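Local coordinates for proto-oncogene tyrosine-protein kinase receptor Ret (Danio rerio, PDB 7AMK), which is a receptor tyrosine kinase that assembles with GDNF and GFR alpha 1 through an extracellular region built of cadherin-like domains, at residues A[20-25]-A[154-159]; A[116-121]-A[158-163]; A[280-285]-A[336-341]; A[325-330]-A[463-468]; A[364-369]-A[388-393]. The protein carries 4 engineered substitutions. All coordinates share one frame; numbering follows the deposited sequence.

Contact 1. Residues A[20-25]-A[154-159]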
# COMPACT_ATOMS: atom_id res chain seq x y z
N SER A 20 26.03 -5.52 64.21
CA SER A 20 25.47 -6.74 63.68
C SER A 20 25.26 -6.62 62.17
O SER A 20 24.93 -5.55 61.66
CB SER A 20 24.16 -7.06 64.38
OG SER A 20 23.18 -6.13 64.06
N PRO A 21 25.48 -7.70 61.42
CA PRO A 21 25.36 -7.64 59.97
C PRO A 21 23.91 -7.79 59.54
O PRO A 21 23.13 -8.51 60.16
CB PRO A 21 26.20 -8.83 59.50
CG PRO A 21 25.98 -9.86 60.61
CD PRO A 21 25.86 -9.04 61.90
N LEU A 22 23.57 -7.09 58.45
CA LEU A 22 22.21 -6.98 57.93
C LEU A 22 22.04 -7.66 56.58
O LEU A 22 21.07 -8.40 56.37
CB LEU A 22 21.80 -5.50 57.81
CG LEU A 22 21.87 -4.67 59.09
CD1 LEU A 22 21.53 -3.19 58.83
CD2 LEU A 22 20.95 -5.24 60.19
N LEU A 23 22.95 -7.40 55.66
CA LEU A 23 22.88 -7.97 54.32
C LEU A 23 24.17 -7.62 53.60
O LEU A 23 24.97 -6.81 54.09
CB LEU A 23 21.65 -7.46 53.54
CG LEU A 23 21.43 -5.94 53.49
CD1 LEU A 23 22.30 -5.21 52.42
CD2 LEU A 23 19.96 -5.60 53.30
N GLN A 24 24.37 -8.24 52.45
CA GLN A 24 25.56 -8.06 51.62
C GLN A 24 25.14 -7.63 50.22
O GLN A 24 24.44 -8.37 49.52
CB GLN A 24 26.37 -9.34 51.57
CG GLN A 24 27.66 -9.19 50.76
CD GLN A 24 28.30 -10.53 50.51
OE1 GLN A 24 27.97 -11.51 51.17
NE2 GLN A 24 29.21 -10.59 49.53
N VAL A 25 25.54 -6.41 49.83
CA VAL A 25 25.34 -5.87 48.48
C VAL A 25 26.38 -6.50 47.56
O VAL A 25 27.58 -6.53 47.89
CB VAL A 25 25.50 -4.34 48.48
CG1 VAL A 25 25.56 -3.80 47.06
CG2 VAL A 25 24.40 -3.68 49.26
N ARG A 154 20.53 -15.26 55.53
CA ARG A 154 19.78 -14.15 56.11
C ARG A 154 20.51 -13.73 57.38
O ARG A 154 20.33 -14.30 58.45
CB ARG A 154 18.32 -14.53 56.36
CG ARG A 154 17.58 -14.95 55.08
CD ARG A 154 16.08 -14.71 55.19
NE ARG A 154 15.73 -13.34 55.60
CZ ARG A 154 14.49 -12.94 55.84
NH1 ARG A 154 13.46 -13.77 55.74
NH2 ARG A 154 14.27 -11.67 56.18
N PHE A 155 21.39 -12.73 57.25
CA PHE A 155 22.24 -12.29 58.36
C PHE A 155 21.44 -12.04 59.63
O PHE A 155 21.85 -12.46 60.72
CB PHE A 155 23.02 -11.04 57.95
CG PHE A 155 24.13 -11.32 56.95
CD1 PHE A 155 24.57 -12.61 56.73
CD2 PHE A 155 24.76 -10.28 56.28
CE1 PHE A 155 25.59 -12.86 55.82
CE2 PHE A 155 25.79 -10.52 55.39
CZ PHE A 155 26.20 -11.81 55.15
N THR A 156 20.29 -11.37 59.53
CA THR A 156 19.54 -11.00 60.73
C THR A 156 19.02 -12.24 61.47
O THR A 156 19.01 -12.28 62.71
CB THR A 156 18.39 -10.06 60.36
OG1 THR A 156 17.63 -10.62 59.28
CG2 THR A 156 18.94 -8.69 59.92
N HIS A 157 18.60 -13.26 60.73
CA HIS A 157 17.96 -14.41 61.35
C HIS A 157 18.95 -15.41 61.92
O HIS A 157 18.62 -16.11 62.89
CB HIS A 157 17.04 -15.07 60.34
CG HIS A 157 15.85 -14.23 59.99
ND1 HIS A 157 15.94 -13.12 59.17
CD2 HIS A 157 14.56 -14.30 60.39
CE1 HIS A 157 14.75 -12.57 59.05
NE2 HIS A 157 13.89 -13.27 59.79
N MET A 158 20.15 -15.50 61.37
CA MET A 158 21.13 -16.40 61.96
C MET A 158 21.61 -15.89 63.32
O MET A 158 22.13 -16.69 64.12
CB MET A 158 22.30 -16.62 60.99
CG MET A 158 21.86 -17.35 59.70
SD MET A 158 23.07 -17.47 58.35
CE MET A 158 24.28 -18.60 59.04
N SER A 159 21.42 -14.60 63.62
CA SER A 159 21.65 -14.09 64.97
C SER A 159 20.50 -14.40 65.92
O SER A 159 20.71 -14.52 67.14
CB SER A 159 21.87 -12.57 64.92
OG SER A 159 21.72 -12.01 66.22
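Phe155 lies against strand 21-24 and can be followed atom by atom along it. Its CB rests on two successive carbonyl oxygens, 3.4 Å from Pro21 O and 3.6 Å from Leu22 O. With CG placed beside the backbone N and anti to the carbonyl carbon (chi1 -72°), the side chain crosses the ring of Pro21 at about a right angle, and CG comes 4.1 Å from Pro21 CB. Farther out, CD2 reaches the backbone of the next residue, 3.5 Å from Leu23 N. CE2 then passes to Gln24, where it has both N and CB at 4.0 Å. From CB to CE2 the side chain thus spans the strand from Pro21 to Gln24. The strand is an outer member of a three-stranded sheet in the RET cadherin-like domain 1 range, whereas Phe155 belongs to the short helix 155-160, in the neighbouring cadherin range, so this is packing between two consecutive domains. The axes run at 145°, nearer antiparallel than perpendicular. Next in the chain, Thr156 adds a methyl contact, its CG2 4.0 Å from Leu22 CD2. At the far end, the amide of Gln24 turns to the second domain, bonding through OE1 to Gln151 and through NE2 to Glu186.

Contact 2. Residues A[116-121]-A[158-163]. With NAG (2-acetamido-2-deoxy-beta-D-glucopyranose), chain P.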
# COMPACT_ATOMS: atom_id res chain seq x y z
N ASP A 116 9.25 -3.11 67.28
CA ASP A 116 9.22 -4.16 68.29
C ASP A 116 10.61 -4.78 68.36
O ASP A 116 11.45 -4.54 67.50
CB ASP A 116 8.14 -5.20 67.97
CG ASP A 116 7.90 -6.21 69.11
OD1 ASP A 116 8.41 -6.04 70.23
OD2 ASP A 116 7.19 -7.21 68.85
N THR A 117 10.84 -5.56 69.42
CA THR A 117 12.07 -6.33 69.52
C THR A 117 12.02 -7.53 68.58
O THR A 117 10.96 -7.95 68.11
CB THR A 117 12.32 -6.78 70.97
OG1 THR A 117 11.10 -7.26 71.55
CG2 THR A 117 12.87 -5.63 71.82
N ALA A 118 13.20 -8.08 68.27
CA ALA A 118 13.29 -9.16 67.30
C ALA A 118 12.51 -10.38 67.78
O ALA A 118 12.40 -10.63 68.99
CB ALA A 118 14.74 -9.55 67.06
N PRO A 119 11.97 -11.16 66.86
CA PRO A 119 11.31 -12.42 67.25
C PRO A 119 12.32 -13.40 67.82
O PRO A 119 13.51 -13.37 67.50
CB PRO A 119 10.72 -12.93 65.93
CG PRO A 119 11.65 -12.40 64.89
CD PRO A 119 12.07 -11.02 65.39
N SER A 120 11.82 -14.28 68.69
CA SER A 120 12.62 -15.37 69.24
C SER A 120 12.81 -16.48 68.21
O SER A 120 11.98 -16.67 67.31
CB SER A 120 11.95 -15.94 70.49
OG SER A 120 12.74 -16.95 71.07
N CYS A 121 13.90 -17.25 68.37
CA CYS A 121 14.22 -18.28 67.40
C CYS A 121 13.10 -19.28 67.27
O CYS A 121 12.79 -19.72 66.16
CB CYS A 121 15.51 -19.02 67.75
SG CYS A 121 15.91 -20.30 66.45
N MET A 158 20.15 -15.50 61.37
CA MET A 158 21.13 -16.40 61.96
C MET A 158 21.61 -15.89 63.32
O MET A 158 22.13 -16.69 64.12
CB MET A 158 22.30 -16.62 60.99
CG MET A 158 21.86 -17.35 59.70
SD MET A 158 23.07 -17.47 58.35
CE MET A 158 24.28 -18.60 59.04
N SER A 159 21.42 -14.60 63.62
CA SER A 159 21.65 -14.09 64.97
C SER A 159 20.50 -14.40 65.92
O SER A 159 20.71 -14.52 67.14
CB SER A 159 21.87 -12.57 64.92
OG SER A 159 21.72 -12.01 66.22
N ILE A 160 19.28 -14.51 65.40
CA ILE A 160 18.15 -14.98 66.18
C ILE A 160 18.28 -16.47 66.49
O ILE A 160 17.85 -16.93 67.55
CB ILE A 160 16.85 -14.69 65.43
CG1 ILE A 160 16.74 -13.20 65.08
CG2 ILE A 160 15.65 -15.21 66.20
CD1 ILE A 160 15.40 -12.83 64.49
N CYS A 161 18.86 -17.25 65.57
CA CYS A 161 19.01 -18.70 65.70
C CYS A 161 20.49 -19.11 65.67
O CYS A 161 20.90 -19.91 64.82
CB CYS A 161 18.24 -19.40 64.59
SG CYS A 161 16.41 -19.29 64.70
N PRO A 162 21.30 -18.62 66.61
CA PRO A 162 22.76 -18.81 66.48
C PRO A 162 23.21 -20.25 66.60
O PRO A 162 24.31 -20.58 66.13
CB PRO A 162 23.33 -17.97 67.64
CG PRO A 162 22.24 -17.98 68.67
CD PRO A 162 20.95 -17.90 67.85
N ASN A 163 22.40 -21.12 67.20
CA ASN A 163 22.78 -22.51 67.40
C ASN A 163 22.39 -23.42 66.24
O ASN A 163 22.58 -24.64 66.34
CB ASN A 163 22.18 -23.02 68.71
CG ASN A 163 22.87 -22.44 69.91
OD1 ASN A 163 23.97 -21.90 69.79
ND2 ASN A 163 22.26 -22.54 71.07
C1 NAG P . 22.97 -21.99 72.20
C2 NAG P . 22.04 -21.28 73.20
C3 NAG P . 22.86 -20.70 74.35
C4 NAG P . 23.71 -21.79 74.99
C5 NAG P . 24.58 -22.47 73.94
C6 NAG P . 25.41 -23.61 74.48
C7 NAG P . 19.98 -20.36 72.22
C8 NAG P . 19.35 -19.19 71.52
N2 NAG P . 21.27 -20.23 72.54
O3 NAG P . 21.99 -20.10 75.31
O4 NAG P . 24.57 -21.24 75.99
O5 NAG P . 23.75 -23.00 72.90
O6 NAG P . 24.66 -24.81 74.60
O7 NAG P . 19.34 -21.37 72.48
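Just upstream of Ala118 and Pro119, which pack on Ile160, the shortest polar bond here runs from Thr117 N to Asp116 OD1, at 2.6 Å. The donor comes from above the carboxylate plane, 49° out of it, and the bond is bent at the hydrogen. It sits where the chain turns a corner at Asp116, after strand 106-114. Beyond that corner a disulfide ties the loop after strand 106-114 to the end of helix 155-160, in the second domain range. Cross-linking of this kind fits the clamshell-like closure of the first two RET domains. The bond joins Cys121 SG to Cys161 SG at 2.1 Å with a torsion of 104° about the sulfur pair. Different first torsions bring the sulfurs together, for SG is anti to the backbone N in Cys121 and anti to the carbonyl carbon in Cys161.

Ile160 packs against this loop with both branches. Its CD1 meets Pro119 CG at 3.8 Å, the two side chains crossing at about a right angle, and also touches Ala118 CB. Its other branch, CG2, lies close to Pro119 O and continues to Cys121 CB. Tyr13 of strand 7-14 also packs on Ala118 and Pro119. Past the disulfide the chain carries a glycan, with Asn163 ND2 bonded to C1 of the N-acetylglucosamine at 1.4 Å.

Contact 3. Residues A[280-285]-A[336-341]. With CA (calcium ion), chain N; NAG (2-acetamido-2-deoxy-beta-D-glucopyranose), chain E.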
# COMPACT_ATOMS: atom_id res chain seq x y z
N VAL A 280 22.60 1.57 11.44
CA VAL A 280 22.55 2.84 10.71
C VAL A 280 22.92 2.55 9.26
O VAL A 280 23.90 1.85 8.99
CB VAL A 280 23.49 3.89 11.31
CG1 VAL A 280 23.28 4.02 12.81
CG2 VAL A 280 24.94 3.55 10.99
N GLY A 281 22.13 3.10 8.33
CA GLY A 281 22.37 2.93 6.90
C GLY A 281 22.96 4.17 6.25
O GLY A 281 22.86 5.27 6.79
N THR A 282 23.58 4.01 5.08
CA THR A 282 24.13 5.14 4.35
C THR A 282 24.03 4.87 2.86
O THR A 282 24.53 3.86 2.38
CB THR A 282 25.59 5.40 4.75
OG1 THR A 282 26.35 4.20 4.54
CG2 THR A 282 25.68 5.81 6.21
N LEU A 283 23.36 5.77 2.14
CA LEU A 283 23.35 5.73 0.68
C LEU A 283 24.77 5.77 0.11
O LEU A 283 25.53 6.71 0.37
CB LEU A 283 22.54 6.91 0.13
CG LEU A 283 21.10 6.63 -0.25
CD1 LEU A 283 20.52 7.85 -0.97
CD2 LEU A 283 21.04 5.41 -1.14
N MET A 284 25.12 4.76 -0.68
CA MET A 284 26.46 4.67 -1.25
C MET A 284 26.51 5.31 -2.65
O MET A 284 26.85 4.68 -3.64
CB MET A 284 26.91 3.22 -1.30
CG MET A 284 27.04 2.53 0.05
SD MET A 284 28.44 3.16 1.00
CE MET A 284 27.60 4.44 1.96
N THR A 285 26.16 6.60 -2.72
CA THR A 285 26.25 7.30 -4.00
C THR A 285 26.40 8.79 -3.77
O THR A 285 25.72 9.38 -2.92
CB THR A 285 25.03 7.04 -4.89
OG1 THR A 285 25.28 7.54 -6.21
CG2 THR A 285 23.81 7.74 -4.33
N GLY A 336 23.84 1.24 -4.03
CA GLY A 336 24.32 0.56 -2.85
C GLY A 336 23.81 1.22 -1.58
O GLY A 336 23.58 2.43 -1.54
N TYR A 337 23.61 0.39 -0.55
CA TYR A 337 23.17 0.87 0.76
C TYR A 337 23.88 0.07 1.84
O TYR A 337 23.60 -1.11 2.03
CB TYR A 337 21.65 0.77 0.90
CG TYR A 337 21.11 1.54 2.09
CD1 TYR A 337 20.95 2.91 2.03
CD2 TYR A 337 20.76 0.88 3.27
CE1 TYR A 337 20.47 3.62 3.11
CE2 TYR A 337 20.28 1.57 4.35
CZ TYR A 337 20.13 2.95 4.26
OH TYR A 337 19.64 3.68 5.33
N LEU A 338 24.82 0.72 2.54
CA LEU A 338 25.61 0.07 3.58
C LEU A 338 24.85 0.09 4.90
O LEU A 338 24.54 1.17 5.42
CB LEU A 338 26.96 0.76 3.75
CG LEU A 338 27.82 0.13 4.83
CD1 LEU A 338 28.36 -1.19 4.35
CD2 LEU A 338 28.93 1.07 5.20
N VAL A 339 24.56 -1.10 5.43
CA VAL A 339 23.90 -1.26 6.72
C VAL A 339 24.95 -1.63 7.76
O VAL A 339 25.61 -2.67 7.65
CB VAL A 339 22.80 -2.32 6.66
CG1 VAL A 339 22.34 -2.65 8.06
CG2 VAL A 339 21.61 -1.84 5.81
N ASN A 340 25.11 -0.80 8.78
CA ASN A 340 26.21 -0.95 9.74
C ASN A 340 25.64 -1.16 11.14
O ASN A 340 24.95 -0.29 11.67
CB ASN A 340 27.10 0.29 9.67
CG ASN A 340 28.33 0.21 10.54
OD1 ASN A 340 28.44 -0.62 11.43
ND2 ASN A 340 29.27 1.12 10.28
N ASP A 341 25.89 -2.34 11.73
CA ASP A 341 25.62 -2.61 13.14
C ASP A 341 26.69 -1.92 13.97
O ASP A 341 27.79 -2.45 14.15
CB ASP A 341 25.61 -4.11 13.40
CG ASP A 341 25.21 -4.47 14.85
OD1 ASP A 341 25.19 -3.58 15.75
OD2 ASP A 341 24.91 -5.67 15.07
CA CA N . 23.59 -7.37 16.40
C1 NAG E . 30.49 1.24 11.01
C2 NAG E . 31.63 1.88 10.21
C3 NAG E . 32.87 2.06 11.09
C4 NAG E . 32.54 2.75 12.40
C5 NAG E . 31.33 2.09 13.08
C6 NAG E . 30.84 2.82 14.31
C7 NAG E . 31.82 1.45 7.78
C8 NAG E . 31.33 2.86 7.57
N2 NAG E . 31.95 1.05 9.05
O3 NAG E . 33.86 2.78 10.38
O4 NAG E . 33.64 2.56 13.28
O5 NAG E . 30.23 2.03 12.17
O6 NAG E . 31.31 4.17 14.40
O7 NAG E . 32.09 0.71 6.84
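Tyr337, Val280 and Leu338 bury much of the surface where strands 279-283 and 331-341 pair in antiparallel fashion. Tyr337 has CG anti to the backbone N (chi1 -167°), and its ring lies across the partner strand, with Thr282 N 3.6 Å above one face, toward the rim. The hydroxyl ends over Gly281, with Tyr337 OH 3.2 Å from Gly281 CA; glycine offers no side chain there. Leu283 CD2 meets the ring at CD1, crossing it at about a right angle.

Val280 forms a hydrogen-bonded pair with Asn340: Val280 N donates to Asn340 O at 3.0 Å and Asn340 N to Val280 O at 2.9 Å. Their side chains lie side by side on the face that also carries Leu338 and Thr282. There Leu338 CB touches Met284 SD at 3.9 Å, while its CD2 lies 3.6 Å from O7 of the sugar borne by Asn340 ND2.

Next along the chain, Asp341 OD2 binds calcium at 2.5 Å together with Asp230, Asn232, Asp263, Asp265 and Asn277. Strand 279-283 is one of the two outer strands of a four-stranded sheet in this cadherin-like domain, and strand 331-341 links it to strand 350-359, whose Val351 and Leu353 pack on Val339.

Contact 4. Residues A[325-330]-A[463-468]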
# COMPACT_ATOMS: atom_id res chain seq x y z
N LEU A 325 8.23 11.29 -10.13
CA LEU A 325 9.27 11.37 -11.14
C LEU A 325 8.68 11.71 -12.50
O LEU A 325 7.70 11.09 -12.93
CB LEU A 325 10.05 10.07 -11.23
CG LEU A 325 11.40 10.10 -10.52
CD1 LEU A 325 12.50 9.57 -11.43
CD2 LEU A 325 11.72 11.52 -10.04
N SER A 326 9.28 12.69 -13.17
CA SER A 326 8.82 13.08 -14.48
C SER A 326 8.73 11.86 -15.39
O SER A 326 9.56 10.96 -15.32
CB SER A 326 9.75 14.13 -15.08
OG SER A 326 9.46 14.34 -16.45
N VAL A 327 7.69 11.83 -16.22
CA VAL A 327 7.54 10.70 -17.13
C VAL A 327 8.62 10.65 -18.20
O VAL A 327 8.75 9.63 -18.87
CB VAL A 327 6.15 10.73 -17.77
CG1 VAL A 327 5.10 10.66 -16.70
CG2 VAL A 327 5.98 11.99 -18.62
N THR A 328 9.41 11.72 -18.36
CA THR A 328 10.48 11.71 -19.36
C THR A 328 11.78 11.12 -18.84
O THR A 328 12.65 10.80 -19.65
CB THR A 328 10.73 13.13 -19.91
OG1 THR A 328 11.23 13.99 -18.89
CG2 THR A 328 9.44 13.73 -20.47
N GLU A 329 11.93 10.94 -17.53
CA GLU A 329 13.18 10.45 -16.96
C GLU A 329 13.39 8.97 -17.26
O GLU A 329 12.46 8.15 -17.22
CB GLU A 329 13.21 10.68 -15.45
CG GLU A 329 13.81 12.03 -15.03
N GLN A 330 14.64 8.62 -17.55
CA GLN A 330 15.00 7.26 -17.94
C GLN A 330 16.42 7.02 -17.44
O GLN A 330 17.36 7.62 -17.96
CB GLN A 330 14.91 7.09 -19.45
CG GLN A 330 15.60 5.85 -19.97
CD GLN A 330 15.67 5.81 -21.48
OE1 GLN A 330 15.10 6.66 -22.17
NE2 GLN A 330 16.38 4.82 -22.01
N ASN A 463 5.43 18.22 -17.34
CA ASN A 463 6.24 18.61 -18.49
C ASN A 463 5.45 19.31 -19.59
O ASN A 463 6.05 19.78 -20.57
CB ASN A 463 6.94 17.39 -19.10
CG ASN A 463 7.79 16.66 -18.10
OD1 ASN A 463 7.30 15.83 -17.34
ND2 ASN A 463 9.09 16.97 -18.09
N LYS A 464 4.13 19.39 -19.47
CA LYS A 464 3.30 20.07 -20.46
C LYS A 464 3.31 19.33 -21.81
O LYS A 464 3.08 19.94 -22.86
CB LYS A 464 3.74 21.53 -20.63
N LEU A 465 3.57 18.02 -21.79
CA LEU A 465 3.46 17.22 -23.00
C LEU A 465 2.00 17.01 -23.38
O LEU A 465 1.16 16.72 -22.52
CB LEU A 465 4.14 15.86 -22.79
CG LEU A 465 5.62 15.90 -22.44
CD1 LEU A 465 6.07 14.57 -21.83
CD2 LEU A 465 6.39 16.22 -23.71
N GLN A 466 1.70 17.15 -24.67
CA GLN A 466 0.33 17.06 -25.17
C GLN A 466 0.21 15.92 -26.17
O GLN A 466 1.15 15.62 -26.92
CB GLN A 466 -0.12 18.38 -25.85
CG GLN A 466 -0.64 19.48 -24.91
CD GLN A 466 -1.33 20.65 -25.67
OE1 GLN A 466 -1.15 20.82 -26.88
NE2 GLN A 466 -2.11 21.44 -24.94
N ALA A 467 -0.96 15.29 -26.18
CA ALA A 467 -1.34 14.31 -27.19
C ALA A 467 -2.74 14.64 -27.69
O ALA A 467 -3.57 15.14 -26.94
CB ALA A 467 -1.32 12.88 -26.65
N LYS A 468 -2.99 14.38 -28.97
CA LYS A 468 -4.32 14.63 -29.49
C LYS A 468 -4.84 13.36 -30.14
O LYS A 468 -4.06 12.49 -30.53
CB LYS A 468 -4.33 15.78 -30.51
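Ser326 and Asn463 meet in the closer half of this contact, between a turn in the RET cadherin-like domain 3 range and the loop leading into strand 466-475 in the domain 4 range. Ser326 OG is anti to the backbone N (chi1 169°) and lies 3.3 Å from CG of the Asn463 amide. The same oxygen also takes part in its own turn. It accepts from Thr328 N at 3.2 Å along a nearly straight N-H line, 167° at the hydrogen, which defines an ST turn within a type I beta turn. It also accepts from Thr328 OG1 at 3.0 Å. Two donors therefore fix the Ser326 hydroxyl from within its segment while the Asn463 amide stands across from it. The buried flank continues with Val327, whose CG2 touches Leu465 CD1 at 4.1 Å, the two side chains sliding past each other in opposite directions. Val327 also packs on Arg250 and Ile399.

The other half is looser and faces solvent. Thr328 is exposed, and its CG2 meets the same Leu465 CD1 methyl at 3.7 Å. The side chain of Leu465 is about 4 Å from a bound di(hydroxyethyl)ether (PEG), probably from the crystallisation liquor.

Among the modelled atoms, neutral polar groups and methyls carry the contact, consistent with a small interdomain join of 161 Å².

Contact 5. Residues A[364-369]-A[388-393]. Engineered in segment 364-369: Gln368 (natural residue Asn).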
# COMPACT_ATOMS: atom_id res chain seq x y z
N ILE A 364 3.37 9.71 -23.55
CA ILE A 364 2.06 10.33 -23.41
C ILE A 364 1.46 10.38 -24.80
O ILE A 364 1.96 11.09 -25.68
CB ILE A 364 2.15 11.73 -22.78
CG1 ILE A 364 2.82 11.69 -21.41
CG2 ILE A 364 0.78 12.36 -22.69
CD1 ILE A 364 2.09 10.85 -20.38
N ARG A 365 0.40 9.62 -25.02
CA ARG A 365 -0.05 9.42 -26.39
C ARG A 365 -1.33 8.59 -26.38
O ARG A 365 -1.45 7.61 -25.64
CB ARG A 365 1.03 8.72 -27.22
CG ARG A 365 1.30 7.27 -26.80
CD ARG A 365 2.50 6.66 -27.52
NE ARG A 365 2.73 5.30 -27.08
CZ ARG A 365 3.89 4.66 -27.17
NH1 ARG A 365 4.97 5.26 -27.66
NH2 ARG A 365 3.97 3.40 -26.75
N PHE A 366 -2.29 9.00 -27.20
CA PHE A 366 -3.44 8.15 -27.46
C PHE A 366 -3.04 7.05 -28.42
O PHE A 366 -2.12 7.20 -29.23
CB PHE A 366 -4.60 8.96 -28.05
CG PHE A 366 -5.22 9.95 -27.11
CD1 PHE A 366 -6.12 9.55 -26.15
CD2 PHE A 366 -4.93 11.31 -27.23
CE1 PHE A 366 -6.72 10.47 -25.28
CE2 PHE A 366 -5.52 12.24 -26.37
CZ PHE A 366 -6.42 11.81 -25.39
N SER A 367 -3.75 5.92 -28.34
CA SER A 367 -3.62 4.95 -29.41
C SER A 367 -3.98 5.60 -30.73
O SER A 367 -4.59 6.68 -30.78
CB SER A 367 -4.50 3.74 -29.16
OG SER A 367 -5.82 4.02 -29.57
N GLN A 368 -3.58 4.96 -31.82
CA GLN A 368 -3.92 5.47 -33.13
C GLN A 368 -5.36 5.13 -33.53
O GLN A 368 -5.75 5.41 -34.67
CB GLN A 368 -2.92 4.96 -34.17
CG GLN A 368 -2.47 3.53 -33.98
CD GLN A 368 -1.18 3.23 -34.72
OE1 GLN A 368 -1.07 2.22 -35.43
NE2 GLN A 368 -0.20 4.11 -34.57
N VAL A 369 -6.13 4.56 -32.60
CA VAL A 369 -7.55 4.27 -32.81
C VAL A 369 -8.36 5.46 -32.29
O VAL A 369 -8.48 5.64 -31.08
CB VAL A 369 -7.98 2.98 -32.11
CG1 VAL A 369 -9.50 2.84 -32.17
CG2 VAL A 369 -7.31 1.74 -32.71
N VAL A 388 -12.22 8.71 -22.24
CA VAL A 388 -11.02 8.93 -23.04
C VAL A 388 -9.82 8.75 -22.12
O VAL A 388 -9.87 9.08 -20.93
CB VAL A 388 -10.99 10.32 -23.71
CG1 VAL A 388 -12.13 10.44 -24.70
CG2 VAL A 388 -11.05 11.43 -22.65
N CYS A 389 -8.73 8.24 -22.69
CA CYS A 389 -7.59 7.81 -21.90
C CYS A 389 -6.38 7.66 -22.81
O CYS A 389 -6.46 7.00 -23.86
CB CYS A 389 -7.98 6.51 -21.17
SG CYS A 389 -6.75 5.44 -20.36
N VAL A 390 -5.25 8.28 -22.46
CA VAL A 390 -4.00 8.05 -23.19
C VAL A 390 -3.55 6.61 -22.96
O VAL A 390 -4.08 5.92 -22.10
CB VAL A 390 -2.90 9.05 -22.77
CG1 VAL A 390 -3.16 10.43 -23.35
CG2 VAL A 390 -2.77 9.09 -21.25
N GLU A 391 -2.55 6.16 -23.71
CA GLU A 391 -2.12 4.77 -23.61
C GLU A 391 -1.72 4.43 -22.17
O GLU A 391 -0.93 5.14 -21.54
CB GLU A 391 -0.97 4.51 -24.58
CG GLU A 391 -0.49 3.05 -24.62
CD GLU A 391 0.73 2.88 -25.52
OE1 GLU A 391 0.63 3.20 -26.72
OE2 GLU A 391 1.79 2.44 -25.02
N ASN A 392 -2.29 3.34 -21.66
CA ASN A 392 -2.00 2.79 -20.33
C ASN A 392 -2.29 3.78 -19.20
O ASN A 392 -1.84 3.58 -18.07
CB ASN A 392 -0.56 2.29 -20.22
CG ASN A 392 -0.33 1.01 -21.01
OD1 ASN A 392 -1.16 0.10 -20.99
ND2 ASN A 392 0.79 0.94 -21.71
N CYS A 393 -3.07 4.83 -19.49
CA CYS A 393 -3.40 5.82 -18.48
C CYS A 393 -3.98 5.19 -17.22
O CYS A 393 -3.83 5.74 -16.12
CB CYS A 393 -4.38 6.85 -19.04
SG CYS A 393 -6.12 6.45 -18.69
O HOH W 1 0.38 7.72 -22.60
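Arg365 and Glu391 supply the ionic part of the contact, their side chains lying side by side and pointing the same way. Glu391 CG is anti to the backbone N (chi1 -177°), and the chain runs extended alongside Arg365. The guanidinium grips the carboxylate side-on with two nitrogens: NE donates to Glu391 OE1 at 3.0 Å and NH2 to Glu391 OE2 at 2.9 Å. The two planes are 55° apart, so the grip is twisted. OE2 is met on its syn side, whereas OE1 is approached from above the carboxylate plane.

The same residues are joined through the backbone. Glu391 N donates to Arg365 O at 2.7 Å, nearly straight at 169°. A water accepts from Arg365 N at 3.1 Å and lies equally far from Glu391 O. These bonds clasp the loop leading to strand 371-375 against a type II beta turn, Val390 to Cys393, within the cadherin-like domain 4 range. A disulfide closes that turn, with Cys389 SG and Cys393 SG 2.0 Å apart.

Apolar contact is made by Phe366 and Val390. Val390 CG1 stands over the centre of the Phe366 ring, 4.0 Å from its centroid, a CH-pi contact. Cys389 O approaches Phe366 CD1 at 3.4 Å. The ring continues into the sheet, packing on Tyr403, Val456, Ala458 and Thr469, while the engineered Gln368 hydrogen-bonds through OE1 to His202 of the second subunit.

How the contacts relate
From the N terminus, contact 1 opens first, and its loop runs from the first domain range to helix 155-160 in the second. Contact 2 opens later, at 116-121, and ends on the same stretch, sharing Met158 and Ser159 with contact 1; together they tie the first two domains. Contact 3 follows in series, closing a loop inside the third domain range. Contact 4 crosses it, for residues 325-330 lie within that loop while 463-468 lie far beyond it, in the fourth domain range. Contact 5 nests inside the loop of contact 4 and touches it, Phe366 and Arg365 packing on 467-468. About 84 Å separates the centres of contacts 1 and 4.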